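Side-chain contacts in flagellar motor switch protein fliG (Aquifex aeolicus, PDB 3HJL), which probably forms part of the rotor-mounted switch complex at the base of the flagellar motor, which sets the direction of flagellar rotation: residues K236-T239 against F240-R244; K245-D248 against R249-I252. All coordinates share one frame; numbering follows the deposited sequence.

Contact 1 (K236-T239 against F240-R244)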
loop_
_atom_site.group_PDB
_atom_site.type_symbol
_atom_site.label_atom_id
_atom_site.label_comp_id
_atom_site.label_asym_id
_atom_site.label_seq_id
_atom_site.Cartn_x
_atom_site.Cartn_y
_atom_site.Cartn_z
ATOM N N LYS A 236 -24.867 14.326 0.667
ATOM C CA LYS A 236 -24.562 15.575 1.365
ATOM C C LYS A 236 -25.320 16.796 0.823
ATOM O O LYS A 236 -25.427 17.806 1.533
ATOM C CB LYS A 236 -23.058 15.844 1.322
ATOM C CG LYS A 236 -22.198 14.753 1.964
ATOM C CD LYS A 236 -22.447 14.633 3.445
ATOM C CE LYS A 236 -21.420 13.753 4.098
ATOM N NZ LYS A 236 -21.697 13.633 5.545
ATOM N N MET A 237 -25.816 16.719 -0.422
ATOM C CA MET A 237 -26.594 17.818 -1.043
ATOM C C MET A 237 -27.979 18.004 -0.415
ATOM O O MET A 237 -28.505 19.120 -0.403
ATOM C CB MET A 237 -26.713 17.631 -2.562
ATOM C CG MET A 237 -25.411 17.918 -3.331
ATOM S SD MET A 237 -25.457 17.401 -5.069
ATOM C CE MET A 237 -26.833 18.357 -5.703
ATOM N N PHE A 238 -28.598 16.906 0.025
ATOM C CA PHE A 238 -29.804 16.990 0.855
ATOM C C PHE A 238 -29.672 16.056 2.056
ATOM O O PHE A 238 -29.636 14.798 1.903
ATOM C CB PHE A 238 -31.097 16.685 0.089
ATOM C CG PHE A 238 -32.340 17.129 0.830
ATOM C CD1 PHE A 238 -32.865 18.400 0.624
ATOM C CD2 PHE A 238 -32.910 16.323 1.808
ATOM C CE1 PHE A 238 -33.960 18.843 1.341
ATOM C CE2 PHE A 238 -34.008 16.755 2.531
ATOM C CZ PHE A 238 -34.537 18.021 2.297
ATOM N N THR A 239 -29.622 16.686 3.240
ATOM C CA THR A 239 -29.468 15.993 4.515
ATOM C C THR A 239 -30.789 16.088 5.274
ATOM O O THR A 239 -31.691 16.836 4.876
ATOM C CB THR A 239 -28.292 16.612 5.351
ATOM O OG1 THR A 239 -27.995 15.774 6.473
ATOM C CG2 THR A 239 -28.624 18.020 5.848
ATOM N N PHE A 240 -30.921 15.297 6.335
ATOM C CA PHE A 240 -32.131 15.303 7.157
ATOM C C PHE A 240 -32.370 16.677 7.813
ATOM O O PHE A 240 -33.511 17.104 7.979
ATOM C CB PHE A 240 -32.059 14.207 8.224
ATOM C CG PHE A 240 -33.379 13.934 8.903
ATOM C CD1 PHE A 240 -34.320 13.111 8.308
ATOM C CD2 PHE A 240 -33.672 14.494 10.140
ATOM C CE1 PHE A 240 -35.535 12.856 8.926
ATOM C CE2 PHE A 240 -34.883 14.236 10.766
ATOM C CZ PHE A 240 -35.813 13.423 10.155
ATOM N N GLU A 241 -31.290 17.379 8.136
ATOM C CA GLU A 241 -31.371 18.715 8.712
ATOM C C GLU A 241 -32.002 19.728 7.733
ATOM O O GLU A 241 -32.674 20.664 8.170
ATOM C CB GLU A 241 -29.979 19.191 9.144
ATOM C CG GLU A 241 -29.306 18.340 10.254
ATOM C CD GLU A 241 -29.918 18.536 11.639
ATOM O OE1 GLU A 241 -29.509 19.483 12.348
ATOM O OE2 GLU A 241 -30.745 17.691 12.050
ATOM N N ASP A 242 -31.861 19.490 6.419
ATOM C CA ASP A 242 -32.429 20.388 5.383
ATOM C C ASP A 242 -33.961 20.339 5.283
ATOM O O ASP A 242 -34.554 21.088 4.510
ATOM C CB ASP A 242 -31.829 20.097 3.993
ATOM C CG ASP A 242 -30.329 20.309 3.939
ATOM O OD1 ASP A 242 -29.837 21.320 4.508
ATOM O OD2 ASP A 242 -29.644 19.491 3.274
ATOM N N ILE A 243 -34.601 19.451 6.040
ATOM C CA ILE A 243 -36.064 19.443 6.156
ATOM C C ILE A 243 -36.603 20.819 6.652
ATOM O O ILE A 243 -37.714 21.218 6.294
ATOM C CB ILE A 243 -36.545 18.267 7.061
ATOM C CG1 ILE A 243 -36.317 16.929 6.338
ATOM C CG2 ILE A 243 -38.022 18.412 7.402
ATOM C CD1 ILE A 243 -36.649 15.681 7.171
ATOM N N ARG A 244 -35.788 21.540 7.431
ATOM C CA ARG A 244 -36.079 22.925 7.848
ATOM C C ARG A 244 -36.349 23.888 6.677
ATOM O O ARG A 244 -37.152 24.816 6.811
ATOM C CB ARG A 244 -34.897 23.498 8.638
ATOM C CG ARG A 244 -34.642 22.886 9.997
ATOM C CD ARG A 244 -33.676 23.762 10.758
ATOM N NE ARG A 244 -33.215 23.166 12.009
ATOM C CZ ARG A 244 -32.271 22.234 12.112
ATOM N NH1 ARG A 244 -31.609 21.788 11.046
ATOM N NH2 ARG A 244 -31.947 21.777 13.317
#

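Contact 2 (K245-D248 against R249-I252)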
loop_
_atom_site.group_PDB
_atom_site.type_symbol
_atom_site.label_atom_id
_atom_site.label_comp_id
_atom_site.label_asym_id
_atom_site.label_seq_id
_atom_site.Cartn_x
_atom_site.Cartn_y
_atom_site.Cartn_z
ATOM N N LYS A 245 -35.625 23.706 5.569
ATOM C CA LYS A 245 -35.770 24.564 4.377
ATOM C C LYS A 245 -37.118 24.386 3.657
ATOM O O LYS A 245 -37.594 25.313 2.994
ATOM C CB LYS A 245 -34.648 24.284 3.365
ATOM C CG LYS A 245 -33.226 24.547 3.860
ATOM C CD LYS A 245 -32.211 24.152 2.793
ATOM C CE LYS A 245 -30.782 24.367 3.259
ATOM N NZ LYS A 245 -29.782 23.928 2.238
ATOM N N LEU A 246 -37.716 23.199 3.779
ATOM C CA LEU A 246 -38.970 22.879 3.092
ATOM C C LEU A 246 -40.166 23.662 3.650
ATOM O O LEU A 246 -40.148 24.100 4.801
ATOM C CB LEU A 246 -39.252 21.368 3.176
ATOM C CG LEU A 246 -38.200 20.430 2.571
ATOM C CD1 LEU A 246 -38.614 18.991 2.742
ATOM C CD2 LEU A 246 -37.943 20.745 1.094
ATOM N N SER A 247 -41.187 23.848 2.811
ATOM C CA SER A 247 -42.418 24.535 3.210
ATOM C C SER A 247 -43.342 23.574 3.941
ATOM O O SER A 247 -43.082 22.369 3.992
ATOM C CB SER A 247 -43.149 25.071 1.981
ATOM O OG SER A 247 -42.299 25.890 1.205
ATOM N N ASP A 248 -44.418 24.118 4.510
ATOM C CA ASP A 248 -45.473 23.301 5.111
ATOM C C ASP A 248 -46.169 22.465 4.036
ATOM O O ASP A 248 -46.531 21.319 4.284
ATOM C CB ASP A 248 -46.489 24.177 5.849
ATOM C CG ASP A 248 -45.939 24.746 7.146
ATOM O OD1 ASP A 248 -46.010 25.975 7.336
ATOM O OD2 ASP A 248 -45.424 23.969 7.973
ATOM N N ARG A 249 -46.325 23.042 2.845
ATOM C CA ARG A 249 -46.873 22.344 1.670
ATOM C C ARG A 249 -46.082 21.074 1.338
ATOM O O ARG A 249 -46.664 20.033 1.036
ATOM C CB ARG A 249 -46.836 23.272 0.446
ATOM C CG ARG A 249 -47.813 24.441 0.488
ATOM C CD ARG A 249 -49.243 23.993 0.213
ATOM N NE ARG A 249 -50.130 25.125 -0.059
ATOM C CZ ARG A 249 -50.175 25.819 -1.203
ATOM N NH1 ARG A 249 -49.351 25.544 -2.222
ATOM N NH2 ARG A 249 -51.040 26.827 -1.323
ATOM N N ASP A 250 -44.755 21.189 1.380
ATOM C CA ASP A 250 -43.843 20.072 1.078
ATOM C C ASP A 250 -43.991 18.930 2.083
ATOM O O ASP A 250 -43.984 17.757 1.709
ATOM C CB ASP A 250 -42.384 20.544 1.101
ATOM C CG ASP A 250 -42.068 21.568 0.023
ATOM O OD1 ASP A 250 -43.002 22.183 -0.535
ATOM O OD2 ASP A 250 -40.868 21.762 -0.251
ATOM N N ILE A 251 -44.121 19.300 3.356
ATOM C CA ILE A 251 -44.286 18.350 4.459
ATOM C C ILE A 251 -45.586 17.555 4.323
ATOM O O ILE A 251 -45.598 16.355 4.581
ATOM C CB ILE A 251 -44.257 19.082 5.826
ATOM C CG1 ILE A 251 -42.890 19.734 6.054
ATOM C CG2 ILE A 251 -44.553 18.111 6.981
ATOM C CD1 ILE A 251 -42.994 21.033 6.757
ATOM N N ILE A 252 -46.671 18.229 3.931
ATOM C CA ILE A 252 -47.961 17.553 3.650
ATOM C C ILE A 252 -47.798 16.425 2.626
ATOM O O ILE A 252 -48.300 15.320 2.836
ATOM C CB ILE A 252 -49.057 18.550 3.135
ATOM C CG1 ILE A 252 -49.867 19.119 4.300
ATOM C CG2 ILE A 252 -50.026 17.854 2.194
ATOM C CD1 ILE A 252 -49.067 19.931 5.264
#

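Contact 1 (K236-T239 against F240-R244)
Phe238 has CG trans to its backbone N (chi1 -165°), and Asp242 turns CG back beside its own N (chi1 -61°). With these torsions the Phe238 and Asp242 side chains pass one another, running in opposite senses. Asp242 CB then lies over one face of the Phe238 ring, 3.9 Å from the ring centroid, in a CH-pi contact displaced toward the rim. The nearest ring carbon, Phe238 CE1, is 3.6 Å from Asp242 CB. The same turn of Asp242 carries its carboxylate to the backbone of Thr239. Thr239 N donates to Asp242 OD2 at 2.8 Å, nearly straight (174°). The bond uses the anti side of the carboxylate and lies somewhat out of its plane. Thr239 CG2 also crowds that oxygen, 3.1 Å from Asp242 OD2. In return, the mainchain Asp242 N donates to Thr239 O at 3.1 Å, an i to i+3 bond that starts the 3-10 turn. The side-chain bond resembles one half of a capping box, here at the start of the 3-10 turn 241-244. Within that turn, Ile243 CD1 packs on a face of the Phe240 ring. Arg244 NH1 meets Glu241 OE1 in a weak salt bridge of 3.4 Å, and Arg244 NE is paired with Asp273. Residues Met237 to Phe240 read Met-Phe-Thr-Phe, matching the MFXF motif known as a flexible link in the FliG C-terminal domain. Around it, Met237 touches helix 199-209, Phe238 and Ile243 pack on Ile316 of helix 302-320, and Phe240 reaches Ile274 of helix 272-279.

Contact 2 (K245-D248 against R249-I252)
Asp250 reaches back from the first turn of helix 248-255 toward Leu246 and Ser247, with Ser247 at the N-cap position. Its CB lies 3.5 Å from Ser247 O and close to Leu246 CB. CG turns beside the backbone N of Asp250 (chi1 -64°), which brings the carboxylate back over the start of the helix. Asp250 CG is 3.7 Å from Ser247 N. At the tip the oxygens part. Asp250 OD1 faces Ser247 CB at 3.8 Å, and Asp250 OD2 meets the methyl Leu246 CD2 at 3.4 Å. Leu246 lies roughly perpendicular to Asp250. Ser247 itself makes no capping bond through its side chain. A carboxylate at this helix end would probably be favoured by the helix dipole. Ile251 lies beside Asp248, the two extending in the same direction, and its CD1 lies near Ser247 O. The backbone bond from Ile251 N to Ser247 O is weak at 3.3 Å. Asp248 OD2 accepts a hydrogen bond from Asn281 ND2, which ties this end of the helix to a neighbouring loop. One residue further on, Ile252 N donates to Asp248 O at 3.1 Å, with an angle of 161° at the hydrogen.

In the fold
The two contacts follow each other along the chain between helix 227-237 and helix 248-255, their centres about 13 Å apart. Contact 1 spans the end of the first helix; contact 2 opens the second. Both are partly buried and mix core and surface. In contact 1 the inner side is aromatic and aliphatic. In contact 2 it consists of Leu246, Asp250 and Ile251, with more exposed residues around them. Contact 1 adds a bond to a side-chain carboxylate, whereas the hydrogen bonds across contact 2 are all backbone to backbone. Both reach helix 272-279. They touch directly, Phe238 CZ packing 4.2 Å from Leu246 CD1, and a weak, long ion pair links Asp242 and Lys245.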